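Local structure of SGNH-hydrolase family esterase (Altererythrobacter indicus, 7C2A) at residues I76-L84 with I111-P119; R94-Q105 with I133-D142. The protein hydrolyses ester bonds as a member of the SGNH-hydrolase family and may act as a lysophospholipase. All coordinates share one frame; numbering follows the deposited sequence.

Contact 1. Residues I76-L84 with I111-P119; sequences IVELGGNDL and ILLMGMRAP
Ile76 and Leu112 face each other in a parallel beta bridge, where two inner strands of the flavodoxin-like SGNH core run side by side. Ile76 holds CG2 anti to its own nitrogen, which lays that methyl against CG of Met114 at 3.7 Å, and the two side chains meet at a slant. Val77 is gripped by both of its backbone groups: its N donates to Leu112 O at 2.9 Å, and its O receives Met114 N over 2.9 Å, nearly straight at 175°. On the other face of the sheet its CB rests on Leu113 CD1. Glu78 packs through its aliphatic part, CB 3.9 Å from Met114 CB, while its OE2 takes a hydrogen bond from Asp13 N. Past Glu78 the two backbones draw apart, and water 1 bridges them, accepting from Leu79 N at 3.0 Å and lying within hydrogen-bonding distance of the carbonyls of Val77 and Met114. Met116 brings CG to 3.8 Å from Leu79 O. Gly80 is the N-cap of the helix that follows, with backbone angles at which a CB would collide with the preceding carbonyl. From that helix Leu84 reaches segment 111-119 with both methyls, CD2 3.7 Å from Ala118 CB and CD1 3.8 Å from Arg117 O. Cutting Leu84 back to an alanine is likely to leave the Ala118 methyl without its apolar mate and to open a gap beside Tyr126 and Phe130. Strand 6-12 flanks the pair beyond Ile76, strand 144-146 beyond Ile111; helix 90-106 packs on Val77, and helix 14-17 on Ile76 and Glu78.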
loop_
_atom_site.group_PDB
_atom_site.type_symbol
_atom_site.label_atom_id
_atom_site.label_comp_id
_atom_site.label_asym_id
_atom_site.label_seq_id
_atom_site.Cartn_x
_atom_site.Cartn_y
_atom_site.Cartn_z
ATOM N N ILE A 76 7.724 -8.352 3.585
ATOM C CA ILE A 76 6.983 -7.190 4.054
ATOM C C ILE A 76 5.766 -7.047 3.158
ATOM O O ILE A 76 5.906 -6.892 1.942
ATOM C CB ILE A 76 7.841 -5.916 4.004
ATOM C CG1 ILE A 76 9.184 -6.110 4.724
ATOM C CG2 ILE A 76 7.047 -4.749 4.573
ATOM C CD1 ILE A 76 10.154 -4.933 4.579
ATOM N N VAL A 77 4.569 -7.098 3.739
ATOM C CA VAL A 77 3.331 -7.110 2.962
ATOM C C VAL A 77 2.597 -5.802 3.212
ATOM O O VAL A 77 2.260 -5.476 4.359
ATOM C CB VAL A 77 2.449 -8.316 3.313
ATOM C CG1 VAL A 77 1.122 -8.244 2.570
ATOM C CG2 VAL A 77 3.170 -9.614 3.007
ATOM N N GLU A 78 2.332 -5.064 2.133
ATOM C CA GLU A 78 1.776 -3.713 2.194
ATOM C C GLU A 78 0.681 -3.613 1.133
ATOM O O GLU A 78 0.939 -3.204 0.007
ATOM C CB GLU A 78 2.896 -2.708 1.950
ATOM C CG GLU A 78 2.478 -1.261 1.913
ATOM C CD GLU A 78 2.173 -0.754 0.509
ATOM O OE1 GLU A 78 1.135 -0.067 0.373
ATOM O OE2 GLU A 78 2.947 -1.010 -0.438
ATOM N N LEU A 79 -0.541 -4.002 1.491
ATOM C CA LEU A 79 -1.634 -4.019 0.531
ATOM C C LEU A 79 -2.932 -3.691 1.249
ATOM O O LEU A 79 -3.084 -3.940 2.450
ATOM C CB LEU A 79 -1.786 -5.377 -0.158
ATOM C CG LEU A 79 -0.687 -5.737 -1.150
ATOM C CD1 LEU A 79 -0.870 -7.180 -1.592
ATOM C CD2 LEU A 79 -0.729 -4.817 -2.342
ATOM N N GLY A 80 -3.886 -3.176 0.477
ATOM C CA GLY A 80 -5.213 -2.857 0.977
ATOM C C GLY A 80 -5.619 -1.431 0.687
ATOM O O GLY A 80 -6.812 -1.114 0.624
ATOM N N GLY A 81 -4.634 -0.554 0.503
ATOM C CA GLY A 81 -4.952 0.824 0.175
ATOM C C GLY A 81 -5.786 0.954 -1.085
ATOM O O GLY A 81 -6.694 1.785 -1.154
ATOM N N ASN A 82 -5.510 0.120 -2.088
ATOM C CA ASN A 82 -6.285 0.208 -3.356
ATOM C C ASN A 82 -7.706 -0.323 -3.139
ATOM O O ASN A 82 -8.618 0.184 -3.794
ATOM C CB ASN A 82 -5.540 -0.401 -4.542
ATOM C CG ASN A 82 -4.417 0.509 -4.985
ATOM O OD1 ASN A 82 -4.641 1.662 -5.336
ATOM N ND2 ASN A 82 -3.202 0.010 -4.932
ATOM N N ASP A 83 -7.875 -1.305 -2.252
ATOM C CA ASP A 83 -9.242 -1.790 -1.916
ATOM C C ASP A 83 -10.022 -0.604 -1.338
ATOM O O ASP A 83 -11.172 -0.412 -1.729
ATOM C CB ASP A 83 -9.217 -2.977 -0.949
ATOM C CG ASP A 83 -8.472 -4.193 -1.476
ATOM O OD1 ASP A 83 -7.320 -4.025 -1.914
ATOM O OD2 ASP A 83 -9.051 -5.290 -1.433
ATOM N N LEU A 84 -9.407 0.148 -0.419
ATOM C CA LEU A 84 -10.043 1.365 0.158
ATOM C C LEU A 84 -10.421 2.327 -0.975
ATOM O O LEU A 84 -11.563 2.810 -0.992
ATOM C CB LEU A 84 -9.023 2.083 1.043
ATOM C CG LEU A 84 -8.641 1.386 2.339
ATOM C CD1 LEU A 84 -7.405 2.028 2.957
ATOM C CD2 LEU A 84 -9.805 1.423 3.308
ATOM N N ILE A 111 6.976 -12.740 8.336
ATOM C CA ILE A 111 6.100 -11.706 7.795
ATOM C C ILE A 111 6.171 -10.453 8.657
ATOM O O ILE A 111 6.038 -10.525 9.886
ATOM C CB ILE A 111 4.641 -12.187 7.756
ATOM C CG1 ILE A 111 4.495 -13.446 6.902
ATOM C CG2 ILE A 111 3.717 -11.076 7.256
ATOM C CD1 ILE A 111 3.222 -14.202 7.192
ATOM N N LEU A 112 6.312 -9.304 8.003
ATOM C CA LEU A 112 6.021 -8.005 8.595
ATOM C C LEU A 112 4.868 -7.390 7.810
ATOM O O LEU A 112 4.968 -7.202 6.592
ATOM C CB LEU A 112 7.248 -7.095 8.543
ATOM C CG LEU A 112 7.045 -5.666 9.042
ATOM C CD1 LEU A 112 6.649 -5.656 10.506
ATOM C CD2 LEU A 112 8.309 -4.850 8.817
ATOM N N LEU A 113 3.778 -7.080 8.496
ATOM C CA LEU A 113 2.591 -6.507 7.882
ATOM C C LEU A 113 2.578 -4.998 8.084
ATOM O O LEU A 113 2.713 -4.523 9.211
ATOM C CB LEU A 113 1.354 -7.124 8.530
ATOM C CG LEU A 113 -0.003 -6.921 7.863
ATOM C CD1 LEU A 113 -0.043 -7.507 6.458
ATOM C CD2 LEU A 113 -1.104 -7.531 8.715
ATOM N N MET A 114 2.398 -4.259 6.991
ATOM C CA MET A 114 2.316 -2.776 7.056
ATOM C C MET A 114 0.836 -2.397 7.186
ATOM O O MET A 114 0.078 -2.599 6.225
ATOM C CB MET A 114 2.916 -2.147 5.797
ATOM C CG MET A 114 4.419 -2.364 5.682
ATOM S SD MET A 114 5.290 -1.873 7.196
ATOM C CE MET A 114 6.922 -1.516 6.549
ATOM N N GLY A 115 0.443 -1.892 8.357
ATOM C CA GLY A 115 -0.962 -1.527 8.615
ATOM C C GLY A 115 -1.420 -0.346 7.779
ATOM O O GLY A 115 -0.703 0.658 7.716
ATOM N N MET A 116 -2.589 -0.477 7.156
ATOM C CA MET A 116 -3.177 0.627 6.356
ATOM C C MET A 116 -4.352 1.205 7.150
ATOM O O MET A 116 -4.959 0.464 7.930
ATOM C CB MET A 116 -3.660 0.138 4.987
ATOM C CG MET A 116 -2.571 -0.545 4.163
ATOM S SD MET A 116 -1.057 0.436 3.935
ATOM C CE MET A 116 -1.695 1.835 3.016
ATOM N N ARG A 117 -4.645 2.487 6.952
ATOM C CA ARG A 117 -5.747 3.151 7.697
ATOM C C ARG A 117 -6.693 3.818 6.701
ATOM O O ARG A 117 -6.224 4.404 5.718
ATOM C CB ARG A 117 -5.181 4.171 8.688
ATOM C CG ARG A 117 -4.402 3.538 9.830
ATOM C CD ARG A 117 -5.328 2.835 10.802
ATOM N NE ARG A 117 -4.599 2.175 11.872
ATOM C CZ ARG A 117 -4.010 2.799 12.886
ATOM N NH1 ARG A 117 -4.066 4.118 12.983
ATOM N NH2 ARG A 117 -3.373 2.095 13.800
ATOM N N ALA A 118 -7.985 3.736 6.984
ATOM C CA ALA A 118 -8.978 4.328 6.069
ATOM C C ALA A 118 -9.146 5.811 6.392
ATOM O O ALA A 118 -9.154 6.178 7.575
ATOM C CB ALA A 118 -10.290 3.594 6.209
ATOM N N PRO A 119 -9.327 6.681 5.377
ATOM C CA PRO A 119 -9.604 8.086 5.625
ATOM C C PRO A 119 -11.097 8.193 5.977
ATOM O O PRO A 119 -11.875 7.308 5.685
ATOM C CB PRO A 119 -9.270 8.740 4.279
ATOM C CG PRO A 119 -9.622 7.677 3.278
ATOM C CD PRO A 119 -9.235 6.373 3.950
HETATM O O HOH W 1 -0.539 -4.697 4.409
#

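Contact 2. Residues R94-Q105 with I133-D142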
loop_
_atom_site.group_PDB
_atom_site.type_symbol
_atom_site.label_atom_id
_atom_site.label_comp_id
_atom_site.label_asym_id
_atom_site.label_seq_id
_atom_site.Cartn_x
_atom_site.Cartn_y
_atom_site.Cartn_z
ATOM N N ARG A 94 -9.593 -8.603 3.868
ATOM C CA ARG A 94 -9.034 -9.463 4.905
ATOM C C ARG A 94 -8.847 -10.888 4.406
ATOM O O ARG A 94 -7.822 -11.520 4.683
ATOM C CB ARG A 94 -9.951 -9.449 6.125
ATOM C CG ARG A 94 -9.412 -10.218 7.319
ATOM C CD ARG A 94 -10.394 -10.185 8.492
ATOM N NE ARG A 94 -11.689 -10.713 8.084
ATOM C CZ ARG A 94 -12.855 -10.093 8.250
ATOM N NH1 ARG A 94 -13.968 -10.658 7.801
ATOM N NH2 ARG A 94 -12.915 -8.923 8.868
ATOM N N GLN A 95 -9.842 -11.416 3.687
ATOM C CA GLN A 95 -9.743 -12.768 3.145
ATOM C C GLN A 95 -8.609 -12.877 2.137
ATOM O O GLN A 95 -7.855 -13.854 2.144
ATOM C CB GLN A 95 -11.060 -13.136 2.472
ATOM C CG GLN A 95 -12.258 -13.206 3.398
ATOM C CD GLN A 95 -13.577 -12.961 2.670
ATOM O OE1 GLN A 95 -13.674 -13.137 1.452
ATOM N NE2 GLN A 95 -14.595 -12.546 3.417
ATOM N N ASN A 96 -8.479 -11.883 1.258
ATOM C CA ASN A 96 -7.411 -11.923 0.265
ATOM C C ASN A 96 -6.044 -11.838 0.928
ATOM O O ASN A 96 -5.128 -12.601 0.587
ATOM C CB ASN A 96 -7.591 -10.782 -0.735
ATOM C CG ASN A 96 -8.826 -10.929 -1.590
ATOM O OD1 ASN A 96 -9.354 -12.034 -1.761
ATOM N ND2 ASN A 96 -9.284 -9.823 -2.152
ATOM N N LEU A 97 -5.896 -10.928 1.893
ATOM C CA LEU A 97 -4.638 -10.839 2.625
ATOM C C LEU A 97 -4.346 -12.129 3.374
ATOM O O LEU A 97 -3.187 -12.552 3.461
ATOM C CB LEU A 97 -4.674 -9.657 3.592
ATOM C CG LEU A 97 -4.376 -8.300 2.960
ATOM C CD1 LEU A 97 -4.902 -7.158 3.811
ATOM C CD2 LEU A 97 -2.886 -8.130 2.709
ATOM N N SER A 98 -5.389 -12.783 3.908
ATOM C CA SER A 98 -5.188 -14.064 4.579
ATOM C C SER A 98 -4.560 -15.082 3.636
ATOM O O SER A 98 -3.676 -15.843 4.035
ATOM C CB SER A 98 -6.523 -14.597 5.107
ATOM O OG SER A 98 -7.035 -13.809 6.156
ATOM N N GLY A 99 -5.013 -15.114 2.382
ATOM C CA GLY A 99 -4.433 -16.039 1.422
ATOM C C GLY A 99 -2.974 -15.738 1.131
ATOM O O GLY A 99 -2.171 -16.656 0.958
ATOM N N ILE A 100 -2.609 -14.454 1.075
ATOM C CA ILE A 100 -1.206 -14.079 0.890
ATOM C C ILE A 100 -0.365 -14.551 2.071
ATOM O O ILE A 100 0.703 -15.157 1.901
ATOM C CB ILE A 100 -1.069 -12.559 0.688
ATOM C CG1 ILE A 100 -1.787 -12.129 -0.591
ATOM C CG2 ILE A 100 0.403 -12.155 0.652
ATOM C CD1 ILE A 100 -2.013 -10.639 -0.683
ATOM N N LEU A 101 -0.831 -14.271 3.288
ATOM C CA LEU A 101 -0.050 -14.628 4.464
ATOM C C LEU A 101 0.025 -16.134 4.634
ATOM O O LEU A 101 1.047 -16.654 5.091
ATOM C CB LEU A 101 -0.624 -13.966 5.712
ATOM C CG LEU A 101 -0.744 -12.439 5.664
ATOM C CD1 LEU A 101 -1.008 -11.908 7.058
ATOM C CD2 LEU A 101 0.492 -11.788 5.061
ATOM N N GLU A 102 -1.028 -16.852 4.242
ATOM C CA GLU A 102 -1.008 -18.305 4.331
ATOM C C GLU A 102 0.046 -18.898 3.411
ATOM O O GLU A 102 0.711 -19.875 3.770
ATOM C CB GLU A 102 -2.392 -18.862 4.007
ATOM C CG GLU A 102 -3.288 -18.886 5.222
ATOM C CD GLU A 102 -4.734 -19.227 4.927
ATOM O OE1 GLU A 102 -5.051 -19.592 3.773
ATOM O OE2 GLU A 102 -5.553 -19.126 5.868
ATOM N N GLU A 103 0.197 -18.346 2.210
ATOM C CA GLU A 103 1.240 -18.819 1.310
ATOM C C GLU A 103 2.631 -18.558 1.887
ATOM O O GLU A 103 3.505 -19.432 1.844
ATOM C CB GLU A 103 1.067 -18.166 -0.058
ATOM C CG GLU A 103 2.125 -18.563 -1.073
ATOM C CD GLU A 103 2.113 -20.043 -1.426
ATOM O OE1 GLU A 103 1.107 -20.730 -1.152
ATOM O OE2 GLU A 103 3.120 -20.529 -1.978
ATOM N N LEU A 104 2.860 -17.358 2.430
ATOM C CA LEU A 104 4.149 -17.067 3.054
ATOM C C LEU A 104 4.408 -18.000 4.230
ATOM O O LEU A 104 5.522 -18.515 4.394
ATOM C CB LEU A 104 4.190 -15.605 3.502
ATOM C CG LEU A 104 4.216 -14.612 2.338
ATOM C CD1 LEU A 104 3.832 -13.209 2.803
ATOM C CD2 LEU A 104 5.569 -14.595 1.658
ATOM N N GLN A 105 3.384 -18.238 5.053
ATOM C CA GLN A 105 3.534 -19.120 6.206
ATOM C C GLN A 105 3.821 -20.552 5.773
ATOM O O GLN A 105 4.627 -21.250 6.403
ATOM C CB GLN A 105 2.260 -19.066 7.043
ATOM C CG GLN A 105 2.417 -19.522 8.478
ATOM C CD GLN A 105 1.177 -19.231 9.291
ATOM O OE1 GLN A 105 0.071 -19.600 8.900
ATOM N NE2 GLN A 105 1.350 -18.555 10.420
ATOM N N ILE A 133 -8.703 -4.930 10.208
ATOM C CA ILE A 133 -8.265 -6.176 9.576
ATOM C C ILE A 133 -6.788 -6.435 9.833
ATOM O O ILE A 133 -6.370 -7.591 9.923
ATOM C CB ILE A 133 -8.626 -6.269 8.078
ATOM C CG1 ILE A 133 -7.728 -5.384 7.209
ATOM C CG2 ILE A 133 -10.102 -5.981 7.857
ATOM C CD1 ILE A 133 -8.004 -5.497 5.713
ATOM N N TYR A 134 -5.981 -5.376 9.983
ATOM C CA TYR A 134 -4.537 -5.572 10.102
ATOM C C TYR A 134 -4.134 -6.172 11.444
ATOM O O TYR A 134 -3.376 -7.160 11.455
ATOM C CB TYR A 134 -3.789 -4.281 9.736
ATOM C CG TYR A 134 -4.025 -3.921 8.283
ATOM C CD1 TYR A 134 -3.251 -4.479 7.272
ATOM C CD2 TYR A 134 -5.061 -3.070 7.913
ATOM C CE1 TYR A 134 -3.497 -4.205 5.939
ATOM C CE2 TYR A 134 -5.310 -2.782 6.584
ATOM C CZ TYR A 134 -4.526 -3.356 5.603
ATOM O OH TYR A 134 -4.810 -3.050 4.297
ATOM N N PRO A 135 -4.585 -5.657 12.593
ATOM C CA PRO A 135 -4.271 -6.353 13.851
ATOM C C PRO A 135 -4.822 -7.762 13.891
ATOM O O PRO A 135 -4.183 -8.658 14.461
ATOM C CB PRO A 135 -4.893 -5.458 14.934
ATOM C CG PRO A 135 -5.080 -4.141 14.301
ATOM C CD PRO A 135 -5.279 -4.377 12.840
ATOM N N TYR A 136 -5.980 -7.995 13.279
ATOM C CA TYR A 136 -6.525 -9.343 13.230
ATOM C C TYR A 136 -5.585 -10.275 12.475
ATOM O O TYR A 136 -5.281 -11.385 12.934
ATOM C CB TYR A 136 -7.902 -9.320 12.569
ATOM C CG TYR A 136 -8.444 -10.699 12.304
ATOM C CD1 TYR A 136 -9.149 -11.385 13.286
ATOM C CD2 TYR A 136 -8.253 -11.314 11.079
ATOM C CE1 TYR A 136 -9.643 -12.650 13.053
ATOM C CE2 TYR A 136 -8.747 -12.586 10.837
ATOM C CZ TYR A 136 -9.438 -13.239 11.831
ATOM O OH TYR A 136 -9.931 -14.501 11.594
ATOM N N LEU A 137 -5.125 -9.847 11.298
ATOM C CA LEU A 137 -4.255 -10.687 10.481
ATOM C C LEU A 137 -2.916 -10.931 11.160
ATOM O O LEU A 137 -2.375 -12.043 11.091
ATOM C CB LEU A 137 -4.023 -10.025 9.128
ATOM C CG LEU A 137 -5.225 -9.990 8.188
ATOM C CD1 LEU A 137 -5.025 -8.915 7.118
ATOM C CD2 LEU A 137 -5.456 -11.357 7.554
ATOM N N ALA A 138 -2.349 -9.897 11.789
ATOM C CA ALA A 138 -1.052 -10.059 12.435
ATOM C C ALA A 138 -1.127 -11.093 13.547
ATOM O O ALA A 138 -0.224 -11.926 13.693
ATOM C CB ALA A 138 -0.561 -8.713 12.969
ATOM N N GLU A 139 -2.191 -11.057 14.346
ATOM C CA GLU A 139 -2.351 -12.055 15.399
ATOM C C GLU A 139 -2.543 -13.439 14.801
ATOM O O GLU A 139 -1.890 -14.405 15.213
ATOM C CB GLU A 139 -3.545 -11.690 16.279
ATOM C CG GLU A 139 -3.541 -12.363 17.649
ATOM C CD GLU A 139 -4.092 -13.780 17.621
ATOM O OE1 GLU A 139 -4.820 -14.123 16.666
ATOM O OE2 GLU A 139 -3.802 -14.549 18.565
ATOM N N LYS A 140 -3.432 -13.550 13.815
ATOM C CA LYS A 140 -3.784 -14.865 13.301
ATOM C C LYS A 140 -2.589 -15.553 12.666
ATOM O O LYS A 140 -2.405 -16.767 12.823
ATOM C CB LYS A 140 -4.925 -14.731 12.300
ATOM C CG LYS A 140 -5.375 -16.059 11.730
ATOM C CD LYS A 140 -6.623 -15.910 10.883
ATOM C CE LYS A 140 -6.985 -17.224 10.205
ATOM N NZ LYS A 140 -8.279 -17.122 9.481
ATOM N N TYR A 141 -1.757 -14.801 11.950
ATOM C CA TYR A 141 -0.666 -15.379 11.183
ATOM C C TYR A 141 0.694 -15.178 11.833
ATOM O O TYR A 141 1.718 -15.392 11.175
ATOM C CB TYR A 141 -0.708 -14.874 9.737
ATOM C CG TYR A 141 -1.945 -15.382 9.046
ATOM C CD1 TYR A 141 -2.027 -16.699 8.632
ATOM C CD2 TYR A 141 -3.056 -14.573 8.876
ATOM C CE1 TYR A 141 -3.167 -17.188 8.036
ATOM C CE2 TYR A 141 -4.203 -15.051 8.274
ATOM C CZ TYR A 141 -4.256 -16.365 7.851
ATOM O OH TYR A 141 -5.404 -16.842 7.256
ATOM N N ASP A 142 0.723 -14.800 13.112
ATOM C CA ASP A 142 1.967 -14.606 13.858
ATOM C C ASP A 142 2.933 -13.707 13.094
ATOM O O ASP A 142 4.120 -14.006 12.937
ATOM C CB ASP A 142 2.618 -15.939 14.233
ATOM C CG ASP A 142 1.712 -16.813 15.080
ATOM O OD1 ASP A 142 1.158 -16.304 16.077
ATOM O OD2 ASP A 142 1.559 -18.011 14.755
HETATM O O HOH W 2 -8.681 -15.042 7.779
HETATM O O HOH W 3 -0.386 -18.826 12.603
#
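Leu137 enters helix 94-105 as a knob into a hole formed by Arg94, Leu97, Ser98 and Leu101, in a pair of roughly parallel helices (28° apart, axes 10.5 Å at closest) on one side of the alpha/beta SGNH core. Apolar contacts carry most of this. The two methyls of Leu137 divide the work: CD1 reaches Leu97 CB at 3.6 Å, while CD2 lies beside Ser98 OG. Leu97 CD1 also touches Ile133 CD1 and Tyr134 CE1, the Leu97 and Tyr134 side chains crossing at about a right angle. At one end the methylenes of Arg94 pass Ile133 and Tyr136, its CD 3.5 Å from Tyr136 CD2; any cation-pi attraction there is weak.

Aromatic contacts centre on Tyr141, just past the helix. Leu101 CB sits over one face of its ring in a CH-pi contact, 4.2 Å from the centroid, and Lys140 CG covers the opposite face; Gln105 OE1 lies at the edge.

Polar links lie along the outer side. Water 2 donates to Ser98 OG and accepts from Lys140 NZ, while water 3 joins Gln105 NE2 to Lys140 O and Asp142 OD2. Asp142, at positive phi, is the C-prime residue of the Schellman motif ending the helix. Extended beyond CG, Glu102 sends its carboxylate to the phenol: Tyr141 OH donates to Glu102 OE2 at 2.7 Å, approaching 42° out of the carboxylate plane.

How the contacts relate
Followed from the N terminus, the chain passes through 76-84, then 94-105, returns to the sheet at 111-119 and runs on to 133-142, so the two contacts cross instead of nesting. Contact 1 closes the loop of 26 residues that holds helix 90-106, a right-handed beta-alpha-beta crossover between neighbouring parallel strands. Contact 2 closes a second, overlapping excursion, from helix 90-106 through strand 111-114 and helix 124-131 to helix 133-140, and sets the first and last of these helices side by side. The layers meet at Tyr134, whose OH probably hydrogen-bonds Leu79 O and also packs on Met116. Leu97 and Leu101 reach Val77, and Leu137 reaches Leu113, joining the helix pair to the central strands.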